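Local coordinates for afamin (Homo sapiens, PDB 5OKL), which carries hydrophobic molecules in body fluids, binding vitamin E and keeping lipidated Wnt proteins soluble and active, at residues R147-V152 and Y191-S196; F151-T156 and S197-V202. All coordinates share one frame; numbering follows the deposited sequence.

Afamin illustrates how a single long helix can hold a connecting loop through two successive, chemically different contacts. Helix 186-209 serves both, meeting the link between helices 136-148 and 154-169 with residues 191-196 in contact 1 and 197-202 in contact 2. The centres lie about 6 Å apart, and Val152 touches the helix in both. Contact 1 has a buried apolar half and a more exposed polar fringe, where a lysine reaches an asparagine amide. Contact 2 is more deeply buried, and its centre is a glutamine amide stacked on a phenylalanine and hydrogen-bonded through both its oxygen and its nitrogen. Together they join parts of the first and second albumin domains, where the region that forms the pocket for hydrophobic ligands begins.

Contact 1 of 2, residues R147-V152 and Y191-S196; sequences RRNPFV and YLKAFS
Asn149 and Lys193 meet at the polar side of this contact, their side chains crossing at about a right angle. The ammonium NZ of Lys193 gives a hydrogen bond to Asn149 OD1 at 3.0 Å, lying in the carbonyl plane on a lone pair with a C=O...N angle of 132°. A bend at chi2 (-74°) lets the lysine, whose CB points away from the loop, bring its amine back to it. The other end of the same amide is engaged too: Asn149 ND2 bonds to Val145 O in the preceding helix and rests 3.7 Å from Leu192 CD2. With an alanine here, the Lys193 amine and Val145 O would probably both lose their side-chain partner, and a gap would be likely to open beside Leu192 CD2. The other methyl of Leu192, CD1, meets Val152 CG2 at 3.8 Å. Val152 also sets its CB 3.9 Å from Ser196 CB, while Ser196 OG, set between its backbone N and carbonyl carbon (chi1 65°), turns back along the helix and donates a hydrogen bond to Leu192 O at 3.2 Å. The loop following helix 136-148 is thus laid against helix 186-209, and Leu157 of helix 154-169 packs on both Val152 and Leu192.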
# COMPACT_ATOMS: atom_id res chain seq x y z
N ARG A 147 -7.09 8.97 11.58
CA ARG A 147 -8.16 9.43 10.70
C ARG A 147 -7.71 9.73 9.26
O ARG A 147 -8.53 9.69 8.34
CB ARG A 147 -8.90 10.63 11.33
CG ARG A 147 -8.10 11.92 11.43
CD ARG A 147 -8.65 12.84 12.51
NE ARG A 147 -9.98 13.31 12.17
CZ ARG A 147 -10.32 14.58 11.93
NH1 ARG A 147 -9.41 15.56 12.01
NH2 ARG A 147 -11.58 14.88 11.61
N ARG A 148 -6.43 10.02 9.07
CA ARG A 148 -5.85 10.21 7.72
C ARG A 148 -5.29 8.94 7.10
O ARG A 148 -5.01 8.93 5.90
CB ARG A 148 -4.75 11.28 7.73
CG ARG A 148 -5.32 12.67 7.89
CD ARG A 148 -4.24 13.68 8.26
NE ARG A 148 -4.84 15.01 8.45
CZ ARG A 148 -5.37 15.46 9.59
NH1 ARG A 148 -5.37 14.70 10.69
NH2 ARG A 148 -5.89 16.67 9.65
N ASN A 149 -5.12 7.90 7.92
CA ASN A 149 -4.59 6.59 7.50
C ASN A 149 -5.49 5.52 8.10
O ASN A 149 -5.12 4.86 9.09
CB ASN A 149 -3.17 6.43 7.98
CG ASN A 149 -2.23 7.48 7.40
OD1 ASN A 149 -1.71 7.32 6.31
ND2 ASN A 149 -1.99 8.54 8.15
N PRO A 150 -6.70 5.34 7.52
CA PRO A 150 -7.71 4.52 8.16
C PRO A 150 -7.49 3.01 8.08
O PRO A 150 -8.21 2.27 8.75
CB PRO A 150 -8.98 4.91 7.39
CG PRO A 150 -8.48 5.16 6.03
CD PRO A 150 -7.19 5.91 6.26
N PHE A 151 -6.54 2.57 7.25
CA PHE A 151 -6.27 1.14 7.08
C PHE A 151 -5.01 0.62 7.77
O PHE A 151 -4.85 -0.60 7.90
CB PHE A 151 -6.21 0.81 5.60
CG PHE A 151 -7.47 1.16 4.86
CD1 PHE A 151 -8.61 0.42 5.05
CD2 PHE A 151 -7.50 2.22 3.96
CE1 PHE A 151 -9.78 0.73 4.40
CE2 PHE A 151 -8.66 2.53 3.27
CZ PHE A 151 -9.81 1.79 3.50
N VAL A 152 -4.11 1.51 8.19
CA VAL A 152 -2.85 1.11 8.84
C VAL A 152 -3.11 0.34 10.13
O VAL A 152 -3.97 0.70 10.94
CB VAL A 152 -1.90 2.31 9.09
CG1 VAL A 152 -2.52 3.34 10.03
CG2 VAL A 152 -0.56 1.86 9.63
N TYR A 191 8.24 6.03 7.45
CA TYR A 191 8.05 4.73 8.07
C TYR A 191 6.56 4.30 8.08
O TYR A 191 6.24 3.13 7.82
CB TYR A 191 8.64 4.73 9.49
CG TYR A 191 8.62 3.36 10.15
CD1 TYR A 191 7.46 2.85 10.74
CD2 TYR A 191 9.78 2.58 10.21
CE1 TYR A 191 7.44 1.61 11.35
CE2 TYR A 191 9.78 1.33 10.82
CZ TYR A 191 8.61 0.85 11.39
OH TYR A 191 8.60 -0.39 11.99
N LEU A 192 5.66 5.25 8.34
CA LEU A 192 4.22 4.97 8.35
C LEU A 192 3.69 4.58 6.98
O LEU A 192 2.96 3.60 6.86
CB LEU A 192 3.44 6.19 8.86
CG LEU A 192 1.91 6.17 8.87
CD1 LEU A 192 1.41 5.08 9.78
CD2 LEU A 192 1.40 7.53 9.30
N LYS A 193 4.03 5.36 5.95
CA LYS A 193 3.49 5.19 4.60
C LYS A 193 4.02 3.94 3.91
O LYS A 193 3.31 3.36 3.11
CB LYS A 193 3.77 6.43 3.72
CG LYS A 193 3.11 7.71 4.19
CD LYS A 193 1.60 7.76 3.94
CE LYS A 193 1.07 9.16 4.24
NZ LYS A 193 -0.41 9.23 4.38
N ALA A 194 5.24 3.54 4.21
CA ALA A 194 5.80 2.31 3.69
C ALA A 194 5.01 1.08 4.19
O ALA A 194 4.59 0.21 3.41
CB ALA A 194 7.27 2.21 4.09
N PHE A 195 4.81 1.05 5.51
CA PHE A 195 4.02 -0.02 6.13
C PHE A 195 2.56 -0.05 5.66
O PHE A 195 2.06 -1.09 5.23
CB PHE A 195 4.09 0.03 7.67
CG PHE A 195 5.27 -0.71 8.22
CD1 PHE A 195 6.54 -0.22 8.00
CD2 PHE A 195 5.12 -1.94 8.89
CE1 PHE A 195 7.66 -0.92 8.47
CE2 PHE A 195 6.22 -2.63 9.36
CZ PHE A 195 7.50 -2.13 9.14
N SER A 196 1.89 1.10 5.70
CA SER A 196 0.49 1.15 5.31
C SER A 196 0.29 0.86 3.83
O SER A 196 -0.73 0.29 3.44
CB SER A 196 -0.14 2.49 5.67
OG SER A 196 0.43 3.53 4.96

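Contact 2 of 2, residues F151-T156 and S197-V202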
# COMPACT_ATOMS: atom_id res chain seq x y z
N PHE A 151 -6.54 2.57 7.25
CA PHE A 151 -6.27 1.14 7.08
C PHE A 151 -5.01 0.62 7.77
O PHE A 151 -4.85 -0.60 7.90
CB PHE A 151 -6.21 0.81 5.60
CG PHE A 151 -7.47 1.16 4.86
CD1 PHE A 151 -8.61 0.42 5.05
CD2 PHE A 151 -7.50 2.22 3.96
CE1 PHE A 151 -9.78 0.73 4.40
CE2 PHE A 151 -8.66 2.53 3.27
CZ PHE A 151 -9.81 1.79 3.50
N VAL A 152 -4.11 1.51 8.19
CA VAL A 152 -2.85 1.11 8.84
C VAL A 152 -3.11 0.34 10.13
O VAL A 152 -3.97 0.70 10.94
CB VAL A 152 -1.90 2.31 9.09
CG1 VAL A 152 -2.52 3.34 10.03
CG2 VAL A 152 -0.56 1.86 9.63
N PHE A 153 -2.36 -0.75 10.31
CA PHE A 153 -2.61 -1.68 11.43
C PHE A 153 -2.09 -1.05 12.70
O PHE A 153 -1.13 -0.28 12.65
CB PHE A 153 -1.91 -3.04 11.19
CG PHE A 153 -2.35 -3.78 9.94
CD1 PHE A 153 -3.45 -3.38 9.18
CD2 PHE A 153 -1.67 -4.94 9.56
CE1 PHE A 153 -3.83 -4.11 8.06
CE2 PHE A 153 -2.05 -5.66 8.44
CZ PHE A 153 -3.13 -5.24 7.68
N ALA A 154 -2.71 -1.38 13.83
CA ALA A 154 -2.41 -0.75 15.13
C ALA A 154 -0.99 -0.92 15.65
O ALA A 154 -0.44 0.05 16.16
CB ALA A 154 -3.40 -1.20 16.21
N PRO A 155 -0.41 -2.14 15.55
CA PRO A 155 0.99 -2.30 15.96
C PRO A 155 1.95 -1.33 15.27
O PRO A 155 2.87 -0.78 15.91
CB PRO A 155 1.31 -3.75 15.56
CG PRO A 155 -0.00 -4.46 15.60
CD PRO A 155 -0.99 -3.43 15.11
N THR A 156 1.72 -1.10 13.97
CA THR A 156 2.49 -0.13 13.21
C THR A 156 2.26 1.28 13.75
O THR A 156 3.21 2.01 13.96
CB THR A 156 2.12 -0.18 11.72
OG1 THR A 156 2.45 -1.47 11.20
CG2 THR A 156 2.90 0.86 10.94
N SER A 197 1.27 1.23 3.00
CA SER A 197 1.22 0.89 1.58
C SER A 197 1.23 -0.62 1.38
O SER A 197 0.44 -1.13 0.59
CB SER A 197 2.38 1.56 0.80
OG SER A 197 2.15 1.43 -0.57
N TYR A 198 2.08 -1.36 2.10
CA TYR A 198 2.06 -2.82 1.99
C TYR A 198 0.80 -3.45 2.62
O TYR A 198 0.23 -4.37 2.06
CB TYR A 198 3.33 -3.48 2.57
CG TYR A 198 3.66 -4.73 1.79
CD1 TYR A 198 3.05 -5.95 2.08
CD2 TYR A 198 4.54 -4.68 0.70
CE1 TYR A 198 3.33 -7.10 1.34
CE2 TYR A 198 4.83 -5.81 -0.06
CZ TYR A 198 4.22 -7.01 0.26
OH TYR A 198 4.51 -8.13 -0.49
N GLN A 199 0.37 -2.93 3.76
CA GLN A 199 -0.84 -3.45 4.41
C GLN A 199 -2.07 -3.26 3.54
O GLN A 199 -2.86 -4.17 3.39
CB GLN A 199 -1.03 -2.82 5.79
CG GLN A 199 0.05 -3.25 6.76
CD GLN A 199 0.20 -2.33 7.93
OE1 GLN A 199 -0.50 -1.33 8.04
NE2 GLN A 199 1.13 -2.66 8.81
N LYS A 200 -2.19 -2.09 2.92
CA LYS A 200 -3.31 -1.81 2.01
C LYS A 200 -3.31 -2.67 0.76
O LYS A 200 -4.38 -3.02 0.26
CB LYS A 200 -3.30 -0.34 1.59
CG LYS A 200 -3.82 0.60 2.66
CD LYS A 200 -4.00 2.01 2.10
CE LYS A 200 -2.70 2.76 1.98
NZ LYS A 200 -2.97 4.19 1.68
N HIS A 201 -2.13 -2.96 0.23
CA HIS A 201 -1.98 -3.85 -0.92
C HIS A 201 -2.44 -5.28 -0.58
O HIS A 201 -3.17 -5.91 -1.34
CB HIS A 201 -0.49 -3.87 -1.31
CG HIS A 201 -0.20 -4.57 -2.58
ND1 HIS A 201 -0.57 -4.05 -3.79
CD2 HIS A 201 0.48 -5.71 -2.85
CE1 HIS A 201 -0.14 -4.83 -4.76
NE2 HIS A 201 0.50 -5.85 -4.22
N VAL A 202 -2.04 -5.77 0.57
CA VAL A 202 -2.46 -7.10 0.98
C VAL A 202 -3.97 -7.12 1.29
O VAL A 202 -4.68 -8.02 0.82
CB VAL A 202 -1.60 -7.63 2.15
CG1 VAL A 202 -2.11 -8.99 2.63
CG2 VAL A 202 -0.14 -7.74 1.70
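Gln199 and Phe153 form the stacked centre of this contact, with amide and ring planes only 5° apart. The Gln199 CD lies over one ring face, 3.6 Å from Phe153 CG, and the aliphatic stem continues the overlap: Gln199 CG makes a CH-pi contact 3.7 Å from the Phe153 ring centroid. Extended beyond CG (chi2 159°), the glutamine chain runs back along the ring from its CZ end, bringing the amide over Phe153 CG, beside the loop backbone. Two hydrogen bonds then grip it. Gln199 OE1 accepts from Phe153 N at 3.0 Å, with an N-H...O angle of 165° and the donor well above the carbonyl plane; Gln199 NE2 donates to Thr156 OG1, also at 3.0 Å and close to the amide plane. Thr156 OG1 is further hydrogen-bonded to Gln291 OE1. Apolar contacts complete the set: Phe151 CB meets Lys200 CG at 3.8 Å, the side chains crossing roughly perpendicularly, while the lysine's NZ runs on to a salt bridge with Glu460. With its oxygen and nitrogen claimed by different partners and its plane pressed on a ring, the buried amide is probably fixed in one orientation, joining the N-cap residue Phe153 and the first turn of helix 154-169 to helix 186-209 through directional hydrogen bonds as well as stacking.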